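Local coordinates for protein dihydroorotase (Campylobacter jejuni subsp. jejuni, PDB 3PNU) that probably catalyses the reversible cyclisation of N-carbamoyl-L-aspartate to dihydroorotate in de novo pyrimidine synthesis, using two zinc ions per subunit, at residues L37-M42 against K74-R79; S50-C55 against K85-T90; A57-N62 against P91-F96; S262-K267 against G278-P283. All coordinates share one frame; numbering follows the deposited sequence.

Interaction 1 of 4, residues L37-M42 against K74-R79; sequences LRDNQM and KAYKMR
Asp39 and Arg79 carry the charged part of this contact, a two-pronged salt bridge between the loop after strand 31-35 and helix 70-84. NE of Arg79 donates to OD1 of Asp39 over 2.8 Å, at an N-H...O angle of 153°. It meets the syn lone pair of that oxygen, which lies somewhat out of the guanidinium plane. The second prong, Arg79 NH2 to Asp39 OD2, has the same length of 2.8 Å but is bent to 126° and is weak. The carboxylate and guanidinium planes are twisted 31° apart. Arg79 turns back at chi3, and this fold lays its guanidinium group against its own helix, with CA of Tyr76 3.6 Å above the plane. OD1 also takes a weak bond from Asn40 N, so one carboxylate oxygen serves both segments.

Hydroxyl contacts form the second group. Tyr76 OH lies 2.7 Å from Arg38 O, a weak hydrogen bond, and a water joins the same hydroxyl, at 3.0 Å, to Leu37 N.

Van der Waals contact across the segments is slight: Leu37 CB reaches Tyr76 OH at 3.6 Å. Apolar packing of the Tyr76 ring comes from Leu43, Ile59 and Met93.

The contact thus joins helix 70-84 to the loop after strand 31-35, which holds Leu37 and Arg38, both predicted to bind substrate, as expected of an amidohydrolase TIM barrel, where loops following the strands build the active site.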
# COMPACT_ATOMS: atom_id res chain seq x y z
N LEU A 37 -1.45 -6.61 -23.92
CA LEU A 37 -2.46 -6.15 -24.89
C LEU A 37 -3.83 -6.82 -24.70
O LEU A 37 -4.78 -6.56 -25.45
CB LEU A 37 -1.99 -6.44 -26.32
CG LEU A 37 -0.83 -5.64 -26.88
CD1 LEU A 37 -0.48 -6.13 -28.31
CD2 LEU A 37 -1.16 -4.16 -26.87
N ARG A 38 -3.92 -7.71 -23.72
CA ARG A 38 -5.17 -8.41 -23.42
C ARG A 38 -5.69 -9.16 -24.65
O ARG A 38 -4.92 -9.84 -25.34
CB ARG A 38 -6.20 -7.42 -22.89
CG ARG A 38 -5.74 -6.62 -21.68
CD ARG A 38 -5.22 -7.52 -20.54
NE ARG A 38 -4.86 -6.71 -19.38
CZ ARG A 38 -4.16 -7.15 -18.34
NH1 ARG A 38 -3.70 -8.39 -18.31
NH2 ARG A 38 -3.89 -6.32 -17.34
N ASP A 39 -7.00 -9.07 -24.94
CA ASP A 39 -7.54 -9.80 -26.08
C ASP A 39 -8.92 -9.31 -26.48
O ASP A 39 -9.46 -8.38 -25.88
CB ASP A 39 -7.62 -11.29 -25.73
CG ASP A 39 -7.54 -12.17 -26.95
OD1 ASP A 39 -7.49 -11.61 -28.06
OD2 ASP A 39 -7.50 -13.42 -26.80
N ASN A 40 -9.46 -9.93 -27.52
CA ASN A 40 -10.80 -9.66 -27.98
C ASN A 40 -11.02 -8.16 -28.13
O ASN A 40 -10.19 -7.49 -28.75
CB ASN A 40 -11.80 -10.28 -27.01
CG ASN A 40 -11.50 -11.74 -26.72
OD1 ASN A 40 -10.98 -12.47 -27.57
ND2 ASN A 40 -11.82 -12.17 -25.51
N GLN A 41 -12.09 -7.64 -27.55
CA GLN A 41 -12.41 -6.22 -27.69
C GLN A 41 -11.42 -5.26 -27.04
O GLN A 41 -11.17 -4.17 -27.56
CB GLN A 41 -13.86 -5.96 -27.23
CG GLN A 41 -14.93 -6.56 -28.18
CD GLN A 41 -15.01 -8.09 -28.20
OE1 GLN A 41 -14.99 -8.73 -27.15
NE2 GLN A 41 -15.13 -8.67 -29.39
N MET A 42 -10.85 -5.67 -25.90
CA MET A 42 -9.87 -4.83 -25.20
C MET A 42 -8.64 -4.59 -26.09
O MET A 42 -8.12 -3.47 -26.20
CB MET A 42 -9.46 -5.48 -23.86
CG MET A 42 -8.42 -4.67 -23.07
SD MET A 42 -8.96 -3.04 -22.54
CE MET A 42 -10.16 -3.52 -21.28
N LYS A 74 -0.24 -18.22 -32.67
CA LYS A 74 -0.47 -17.72 -34.04
C LYS A 74 -1.80 -17.00 -34.09
O LYS A 74 -1.91 -15.88 -34.59
CB LYS A 74 -0.49 -18.85 -35.07
CG LYS A 74 -0.72 -18.37 -36.54
CD LYS A 74 -1.15 -19.51 -37.52
CE LYS A 74 -0.10 -20.64 -37.68
NZ LYS A 74 1.18 -20.17 -38.30
N ALA A 75 -2.83 -17.65 -33.55
CA ALA A 75 -4.17 -17.11 -33.51
C ALA A 75 -4.19 -15.72 -32.87
O ALA A 75 -4.75 -14.78 -33.43
CB ALA A 75 -5.10 -18.07 -32.76
N TYR A 76 -3.55 -15.59 -31.70
CA TYR A 76 -3.49 -14.30 -30.97
C TYR A 76 -2.71 -13.26 -31.76
O TYR A 76 -3.10 -12.09 -31.84
CB TYR A 76 -2.88 -14.54 -29.58
CG TYR A 76 -2.73 -13.31 -28.70
CD1 TYR A 76 -3.76 -12.38 -28.59
CD2 TYR A 76 -1.59 -13.13 -27.92
CE1 TYR A 76 -3.64 -11.27 -27.78
CE2 TYR A 76 -1.46 -12.03 -27.08
CZ TYR A 76 -2.48 -11.10 -27.01
OH TYR A 76 -2.36 -10.01 -26.20
N LYS A 77 -1.60 -13.69 -32.36
CA LYS A 77 -0.78 -12.81 -33.19
C LYS A 77 -1.65 -12.22 -34.30
O LYS A 77 -1.69 -11.00 -34.49
CB LYS A 77 0.39 -13.57 -33.81
CG LYS A 77 1.31 -12.69 -34.67
CD LYS A 77 2.55 -13.46 -35.13
CE LYS A 77 3.54 -12.55 -35.84
NZ LYS A 77 4.75 -13.27 -36.32
N MET A 78 -2.37 -13.10 -35.01
CA MET A 78 -3.25 -12.63 -36.07
C MET A 78 -4.16 -11.55 -35.52
O MET A 78 -4.28 -10.48 -36.11
CB MET A 78 -4.08 -13.77 -36.68
CG MET A 78 -3.27 -14.85 -37.45
SD MET A 78 -2.22 -14.23 -38.82
CE MET A 78 -1.48 -15.77 -39.42
N ARG A 79 -4.78 -11.83 -34.37
CA ARG A 79 -5.69 -10.86 -33.76
C ARG A 79 -4.98 -9.54 -33.49
O ARG A 79 -5.53 -8.47 -33.74
CB ARG A 79 -6.35 -11.41 -32.47
CG ARG A 79 -7.20 -12.65 -32.67
CD ARG A 79 -8.12 -12.94 -31.46
NE ARG A 79 -7.41 -13.39 -30.27
CZ ARG A 79 -7.09 -14.66 -30.02
NH1 ARG A 79 -7.39 -15.61 -30.90
NH2 ARG A 79 -6.45 -14.99 -28.91
O HOH W 1 -0.52 -9.65 -23.87

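Interaction 2 of 4, residues S50-C55 against K85-T90; sequences SARDFC and KDENFT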
# COMPACT_ATOMS: atom_id res chain seq x y z
N SER A 50 -0.23 1.63 -28.61
CA SER A 50 1.19 1.22 -28.56
C SER A 50 1.78 1.11 -29.96
O SER A 50 2.86 1.60 -30.22
CB SER A 50 1.34 -0.15 -27.86
OG SER A 50 0.97 -0.10 -26.50
N ALA A 51 1.04 0.45 -30.86
CA ALA A 51 1.48 0.21 -32.24
C ALA A 51 1.85 1.49 -32.96
O ALA A 51 2.68 1.49 -33.86
CB ALA A 51 0.40 -0.55 -33.03
N ARG A 52 1.23 2.59 -32.56
CA ARG A 52 1.51 3.89 -33.14
C ARG A 52 2.87 4.46 -32.69
O ARG A 52 3.58 5.06 -33.49
CB ARG A 52 0.39 4.87 -32.77
CG ARG A 52 0.79 6.34 -32.89
CD ARG A 52 -0.19 7.25 -32.14
NE ARG A 52 0.51 8.40 -31.57
CZ ARG A 52 -0.07 9.38 -30.88
NH1 ARG A 52 -1.38 9.40 -30.68
NH2 ARG A 52 0.68 10.37 -30.40
N ASP A 53 3.25 4.27 -31.43
CA ASP A 53 4.50 4.86 -30.92
C ASP A 53 5.70 3.92 -30.93
O ASP A 53 6.83 4.35 -30.76
CB ASP A 53 4.29 5.44 -29.50
CG ASP A 53 3.23 6.57 -29.45
OD1 ASP A 53 2.59 6.84 -30.49
OD2 ASP A 53 3.03 7.18 -28.36
N PHE A 54 5.47 2.62 -31.11
CA PHE A 54 6.57 1.64 -31.10
C PHE A 54 6.65 0.83 -32.38
O PHE A 54 5.65 0.59 -33.03
CB PHE A 54 6.45 0.72 -29.86
CG PHE A 54 6.68 1.44 -28.57
CD1 PHE A 54 7.95 1.48 -28.00
CD2 PHE A 54 5.66 2.11 -27.93
CE1 PHE A 54 8.18 2.18 -26.82
CE2 PHE A 54 5.88 2.81 -26.74
CZ PHE A 54 7.14 2.84 -26.18
N CYS A 55 7.86 0.42 -32.76
CA CYS A 55 8.03 -0.40 -33.96
C CYS A 55 7.83 -1.87 -33.63
O CYS A 55 7.58 -2.69 -34.52
CB CYS A 55 9.40 -0.19 -34.61
SG CYS A 55 10.80 -0.72 -33.65
N LYS A 85 -3.76 -2.77 -37.56
CA LYS A 85 -4.13 -2.33 -38.90
C LYS A 85 -2.89 -1.76 -39.60
O LYS A 85 -1.86 -2.43 -39.71
CB LYS A 85 -5.26 -1.28 -38.82
CG LYS A 85 -6.48 -1.75 -38.04
CD LYS A 85 -7.62 -0.74 -38.03
CE LYS A 85 -8.80 -1.30 -37.22
NZ LYS A 85 -10.01 -0.44 -37.28
N ASP A 86 -3.01 -0.52 -40.07
CA ASP A 86 -2.03 0.13 -40.93
C ASP A 86 -0.72 0.57 -40.28
O ASP A 86 0.15 1.14 -40.96
CB ASP A 86 -2.71 1.35 -41.57
CG ASP A 86 -3.31 2.28 -40.52
OD1 ASP A 86 -2.85 2.25 -39.36
OD2 ASP A 86 -4.25 3.04 -40.87
N GLU A 87 -0.55 0.31 -38.99
CA GLU A 87 0.66 0.73 -38.29
C GLU A 87 1.84 -0.19 -38.56
O GLU A 87 1.66 -1.39 -38.76
CB GLU A 87 0.40 0.75 -36.78
CG GLU A 87 -0.63 1.78 -36.33
CD GLU A 87 -0.13 3.21 -36.47
OE1 GLU A 87 -0.88 4.13 -36.07
OE2 GLU A 87 1.00 3.42 -36.96
N ASN A 88 3.03 0.39 -38.59
CA ASN A 88 4.26 -0.37 -38.75
C ASN A 88 4.60 -0.82 -37.34
O ASN A 88 5.07 -0.03 -36.51
CB ASN A 88 5.39 0.50 -39.30
CG ASN A 88 6.72 -0.24 -39.37
OD1 ASN A 88 6.75 -1.48 -39.45
ND2 ASN A 88 7.83 0.51 -39.35
N PHE A 89 4.35 -2.10 -37.05
CA PHE A 89 4.54 -2.61 -35.71
C PHE A 89 4.68 -4.12 -35.66
O PHE A 89 3.78 -4.84 -36.09
CB PHE A 89 3.33 -2.18 -34.86
CG PHE A 89 3.33 -2.74 -33.48
CD1 PHE A 89 4.13 -2.17 -32.51
CD2 PHE A 89 2.53 -3.82 -33.16
CE1 PHE A 89 4.13 -2.67 -31.24
CE2 PHE A 89 2.54 -4.32 -31.88
CZ PHE A 89 3.35 -3.74 -30.92
N THR A 90 5.80 -4.61 -35.14
CA THR A 90 6.03 -6.04 -35.03
C THR A 90 5.85 -6.53 -33.58
O THR A 90 6.65 -6.20 -32.71
CB THR A 90 7.43 -6.43 -35.52
OG1 THR A 90 7.60 -5.98 -36.87
CG2 THR A 90 7.63 -7.94 -35.44
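Phe89 sets CG anti to its backbone N (chi1 175°), which brings one face of the ring against Ala51 at the end of helix 40-51. Glu87 instead bends at chi2 (-70°), folding its carboxylate back alongside the backbone of Arg52.

The ring contact is a CH-pi interaction: Ala51 CA stands 3.9 Å from the Phe89 centroid and 26° off the ring normal, over the face but shifted toward the rim. Ala51 CB adds apolar packing at 3.7 Å from Phe89 CG. At the ring edge, near its plane, Phe54 O approaches CD1 of Phe89 to 3.2 Å.

Glu87 meets its partner through carbon, OE1 lying 3.6 Å from Arg52 CB. The charged ends stay apart, with Arg52 NE 6.4 Å from Glu87 OE1, and Arg52 NE is instead in a salt bridge with Asp53 OD1.

One backbone bond closes the contact. Thr90 N donates to Cys55 O over 2.7 Å, and the same oxygen receives a CA-H...O contact from Phe89 CA at 3.3 Å.

Lys322 NZ supplies a further link by bonding to the carbonyl oxygens of Ala51, Phe54 and Asn88, drawing both segments to one ammonium group. The chemistry therefore implies a join made by backbone carbonyls and one aromatic face, in which the Arg52-Glu87 attraction can add only a long-range and probably modest term.

Interaction 3 of 4, residues A57-N62 against P91-F96; sequences AVIMPN and PLMTLF
Ile59 O is gripped from two directions across the strand pair: OG1 of Thr94 donates to it over 2.8 Å, and a water donates to it over 2.9 Å while accepting from Thr94 N. The hydroxyl arrives tilted a little out of the carbonyl plane. Thr94 can reach because chi1 (64°) sets OG1 between its backbone N and carbonyl carbon, leaving CG2 to meet Val58 CG1 at 3.6 Å.

Before this point the pairing is parallel. Leu92 N donates to Ala57 O and Ile59 N to Leu92 O, the latter nearly straight with an N-H...O angle of 172°, so Leu92 bonds through both its N-H and its carbonyl. The short axes of strands 57-59 and 91-93 pass 4.6 Å apart, with their directions differing by 39°. Beyond the two backbone bonds, the threonine hydroxyl and the water make the link at Ile59 O.

Apolar packing occupies both faces. Ile59 and Pro91 lie side by side, CG1 to CB 3.8 Å, on the face where Ile59 meets Ile80 of helix 70-84. Val58 points to the face of Leu92; Val58 and Thr94 both touch Leu153. Past the strands, Pro61 lies across Thr94 at about a right angle, its CD 3.1 Å from OG1, and Pro61 CG packs against Phe96 CB at 4.1 Å.

Strand 56-59, helix 70-84 and strand 90-93 make a beta-alpha-beta unit, the building block of the TIM barrel; its first strand leads to Asn62, a predicted substrate-binding residue that hydrogen-bonds weakly to zinc ligand His36.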
# COMPACT_ATOMS: atom_id res chain seq x y z
N ALA A 57 7.04 -4.72 -29.83
CA ALA A 57 6.83 -4.88 -28.39
C ALA A 57 6.76 -6.33 -28.00
O ALA A 57 6.21 -7.14 -28.74
CB ALA A 57 5.57 -4.16 -27.96
N VAL A 58 7.36 -6.68 -26.85
CA VAL A 58 7.26 -8.04 -26.35
C VAL A 58 5.84 -8.12 -25.79
O VAL A 58 5.46 -7.31 -24.95
CB VAL A 58 8.28 -8.38 -25.26
CG1 VAL A 58 8.05 -9.79 -24.77
CG2 VAL A 58 9.71 -8.22 -25.77
N ILE A 59 5.06 -9.09 -26.29
CA ILE A 59 3.66 -9.28 -25.90
C ILE A 59 3.58 -10.39 -24.87
O ILE A 59 3.90 -11.56 -25.17
CB ILE A 59 2.79 -9.67 -27.13
CG1 ILE A 59 3.10 -8.74 -28.32
CG2 ILE A 59 1.28 -9.69 -26.77
CD1 ILE A 59 2.95 -7.28 -28.01
N MET A 60 3.17 -10.05 -23.65
CA MET A 60 3.11 -11.06 -22.59
C MET A 60 1.93 -12.00 -22.81
O MET A 60 0.90 -11.57 -23.34
CB MET A 60 3.13 -10.43 -21.21
CG MET A 60 4.43 -9.63 -20.94
SD MET A 60 5.89 -10.68 -21.13
CE MET A 60 7.21 -9.52 -20.81
N PRO A 61 2.08 -13.27 -22.42
CA PRO A 61 1.10 -14.28 -22.70
C PRO A 61 0.12 -14.59 -21.58
O PRO A 61 -0.51 -15.65 -21.61
CB PRO A 61 1.98 -15.51 -22.90
CG PRO A 61 3.08 -15.33 -21.87
CD PRO A 61 3.17 -13.84 -21.60
N ASN A 62 -0.01 -13.70 -20.59
CA ASN A 62 -0.90 -13.97 -19.45
C ASN A 62 -2.37 -13.78 -19.80
O ASN A 62 -3.05 -12.91 -19.27
CB ASN A 62 -0.49 -13.15 -18.21
CG ASN A 62 -0.62 -11.67 -18.43
OD1 ASN A 62 -0.45 -11.18 -19.54
ND2 ASN A 62 -0.93 -10.93 -17.36
N PRO A 91 4.81 -7.33 -33.33
CA PRO A 91 4.59 -7.86 -32.00
C PRO A 91 5.52 -9.03 -31.75
O PRO A 91 5.54 -9.96 -32.54
CB PRO A 91 3.14 -8.35 -32.07
CG PRO A 91 2.95 -8.74 -33.52
CD PRO A 91 3.81 -7.81 -34.31
N LEU A 92 6.28 -8.99 -30.66
CA LEU A 92 7.21 -10.07 -30.34
C LEU A 92 6.51 -11.00 -29.37
O LEU A 92 6.34 -10.71 -28.20
CB LEU A 92 8.49 -9.49 -29.75
CG LEU A 92 9.21 -8.51 -30.68
CD1 LEU A 92 10.28 -7.74 -29.94
CD2 LEU A 92 9.80 -9.26 -31.87
N MET A 93 6.12 -12.16 -29.87
CA MET A 93 5.30 -13.10 -29.12
C MET A 93 6.02 -13.95 -28.09
O MET A 93 7.19 -14.28 -28.25
CB MET A 93 4.59 -14.04 -30.12
CG MET A 93 3.91 -13.32 -31.28
SD MET A 93 2.65 -12.17 -30.77
CE MET A 93 1.41 -13.33 -30.16
N THR A 94 5.29 -14.32 -27.04
CA THR A 94 5.83 -15.19 -26.02
C THR A 94 4.82 -16.24 -25.59
O THR A 94 3.61 -16.05 -25.69
CB THR A 94 6.17 -14.43 -24.72
OG1 THR A 94 4.96 -13.90 -24.15
CG2 THR A 94 7.19 -13.32 -24.96
N LEU A 95 5.36 -17.33 -25.07
CA LEU A 95 4.58 -18.39 -24.48
C LEU A 95 4.72 -18.28 -22.96
O LEU A 95 5.71 -17.75 -22.43
CB LEU A 95 5.09 -19.77 -24.90
CG LEU A 95 4.87 -20.22 -26.34
CD1 LEU A 95 5.39 -21.61 -26.50
CD2 LEU A 95 3.39 -20.17 -26.70
N PHE A 96 3.69 -18.78 -22.28
CA PHE A 96 3.63 -18.83 -20.84
C PHE A 96 4.48 -19.99 -20.43
O PHE A 96 4.37 -21.08 -21.01
CB PHE A 96 2.19 -19.06 -20.46
CG PHE A 96 1.93 -19.03 -19.00
CD1 PHE A 96 1.44 -17.87 -18.41
CD2 PHE A 96 2.11 -20.16 -18.23
CE1 PHE A 96 1.17 -17.85 -17.07
CE2 PHE A 96 1.84 -20.14 -16.88
CZ PHE A 96 1.37 -18.99 -16.30
O HOH W 2 2.57 -13.77 -26.50

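Interaction 4 of 4, residues S262-K267 against G278-P283; sequences SAPHPK and GVFSAP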
# COMPACT_ATOMS: atom_id res chain seq x y z
N SER A 262 2.86 -1.92 -19.39
CA SER A 262 1.57 -1.24 -19.54
C SER A 262 0.50 -2.29 -19.44
O SER A 262 0.49 -3.24 -20.22
CB SER A 262 1.46 -0.51 -20.87
OG SER A 262 0.20 0.12 -21.02
N ALA A 263 -0.39 -2.12 -18.46
CA ALA A 263 -1.44 -3.10 -18.20
C ALA A 263 -2.75 -2.41 -17.83
O ALA A 263 -2.92 -1.90 -16.73
CB ALA A 263 -1.02 -4.03 -17.07
N PRO A 264 -3.70 -2.41 -18.76
CA PRO A 264 -4.97 -1.77 -18.53
C PRO A 264 -5.97 -2.64 -17.79
O PRO A 264 -5.92 -3.88 -17.84
CB PRO A 264 -5.48 -1.56 -19.95
CG PRO A 264 -5.02 -2.79 -20.66
CD PRO A 264 -3.70 -3.15 -20.04
N HIS A 265 -6.89 -1.97 -17.12
CA HIS A 265 -7.99 -2.62 -16.47
C HIS A 265 -9.26 -1.83 -16.77
O HIS A 265 -9.25 -0.59 -16.74
CB HIS A 265 -7.76 -2.77 -14.97
CG HIS A 265 -6.73 -3.79 -14.64
ND1 HIS A 265 -7.00 -5.14 -14.66
CD2 HIS A 265 -5.42 -3.67 -14.30
CE1 HIS A 265 -5.90 -5.81 -14.34
NE2 HIS A 265 -4.93 -4.94 -14.12
N PRO A 266 -10.35 -2.55 -17.08
CA PRO A 266 -11.61 -1.88 -17.36
C PRO A 266 -12.20 -1.27 -16.09
O PRO A 266 -12.33 -1.97 -15.08
CB PRO A 266 -12.51 -3.00 -17.90
CG PRO A 266 -11.91 -4.28 -17.41
CD PRO A 266 -10.45 -4.03 -17.19
N LYS A 267 -12.53 0.01 -16.14
CA LYS A 267 -13.16 0.71 -15.01
C LYS A 267 -14.64 0.28 -14.91
O LYS A 267 -15.07 -0.30 -13.91
CB LYS A 267 -13.07 2.23 -15.23
CG LYS A 267 -13.89 3.09 -14.26
CD LYS A 267 -13.91 4.55 -14.72
CE LYS A 267 -14.84 5.41 -13.87
NZ LYS A 267 -14.45 5.42 -12.42
N GLY A 278 -1.85 -2.70 -11.85
CA GLY A 278 -1.48 -2.35 -13.20
C GLY A 278 -1.62 -0.88 -13.50
O GLY A 278 -2.55 -0.22 -13.05
N VAL A 279 -0.65 -0.37 -14.26
CA VAL A 279 -0.65 1.00 -14.73
C VAL A 279 -0.73 0.88 -16.25
O VAL A 279 -0.02 0.08 -16.85
CB VAL A 279 0.62 1.73 -14.36
CG1 VAL A 279 0.62 3.11 -14.98
CG2 VAL A 279 0.76 1.82 -12.85
N PHE A 280 -1.62 1.64 -16.87
CA PHE A 280 -1.76 1.63 -18.33
C PHE A 280 -1.10 2.89 -18.81
O PHE A 280 -1.74 3.93 -18.92
CB PHE A 280 -3.23 1.58 -18.75
CG PHE A 280 -3.45 1.76 -20.23
CD1 PHE A 280 -3.12 0.75 -21.12
CD2 PHE A 280 -4.01 2.93 -20.72
CE1 PHE A 280 -3.33 0.92 -22.48
CE2 PHE A 280 -4.23 3.10 -22.08
CZ PHE A 280 -3.88 2.09 -22.96
N SER A 281 0.19 2.78 -19.10
CA SER A 281 1.03 3.91 -19.50
C SER A 281 1.31 4.05 -21.01
O SER A 281 1.95 5.00 -21.43
CB SER A 281 2.36 3.79 -18.76
OG SER A 281 2.97 2.52 -19.02
N ALA A 282 0.85 3.09 -21.82
CA ALA A 282 1.14 3.09 -23.28
C ALA A 282 1.01 4.45 -23.95
O ALA A 282 1.95 4.93 -24.56
CB ALA A 282 0.27 2.07 -23.99
N PRO A 283 -0.16 5.09 -23.83
CA PRO A 283 -0.34 6.38 -24.50
C PRO A 283 0.58 7.51 -24.10
O PRO A 283 0.69 8.46 -24.84
CB PRO A 283 -1.77 6.78 -24.13
CG PRO A 283 -2.32 5.69 -23.25
CD PRO A 283 -1.44 4.51 -23.39
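Ser262 extends OG anti to its backbone N (chi1 179°) and thereby places the hydroxyl oxygen at the backbone of the 278-283 segment. There it accepts a hydrogen bond from Ala282 N, 3.1 Å long with an N-H...O angle of 145°. The same oxygen lies 3.4 Å from Phe280 CD1, so this small side chain touches both an amide and an aromatic ring.

Phe280 adopts a similar first torsion, which carries its ring alongside Pro264. CB of Pro264 comes to 3.5 Å from CD1 of Phe280, and the two side chains meet at a slant.

The edge of the His265 ring faces Gly278, CD2 lying 4.3 Å from Gly278 CA. Its NE2 makes a weak bond to Ala277 O, which may help to set the ring's rotation. Gly278 has backbone angles, with positive phi, that call for glycine, and the absence of a side chain lets Ala263 O and His265 lie close to its backbone.

The main chains are joined by Ala263 N to Val279 O, 2.8 Å and nearly straight at 173°, although the donor sits above the carbonyl plane. Val279 O also receives a CA-H...O contact from Ser262 CA at 3.4 Å.

His265 is predicted to bind substrate, as is Arg38, which hydrogen-bonds to Pro264 O. Both segments belong to the long loop between strand 256-258 and helix 285-296. Pro264 and Phe280 pack together on Ile46 of helix 40-51 and Val344 of strand 343-344, Phe280 also touches Leu49, and Ala282 meets Ser50 near that helix's end.

Interactions 3 and 4 are buried, whereas interactions 1 and 2 are only partly so. Interaction 1 uses the loop leading into helix 40-51, and interaction 2 the end of that helix, with centres about 15 Å apart. Charge pairing across the segments belongs to interaction 1; interaction 2 rests on a CH-pi contact and a backbone bond, with no salt bridge across its segments; interaction 3 relies on sheet bonds and apolar faces, and interaction 4 on loop amides, a serine and a proline-aromatic contact. Ile59 of interaction 3 packs on Leu37 of interaction 1, and Phe89 of interaction 2 on Ala57. Arg38 links interactions 1 and 4 beside the active site.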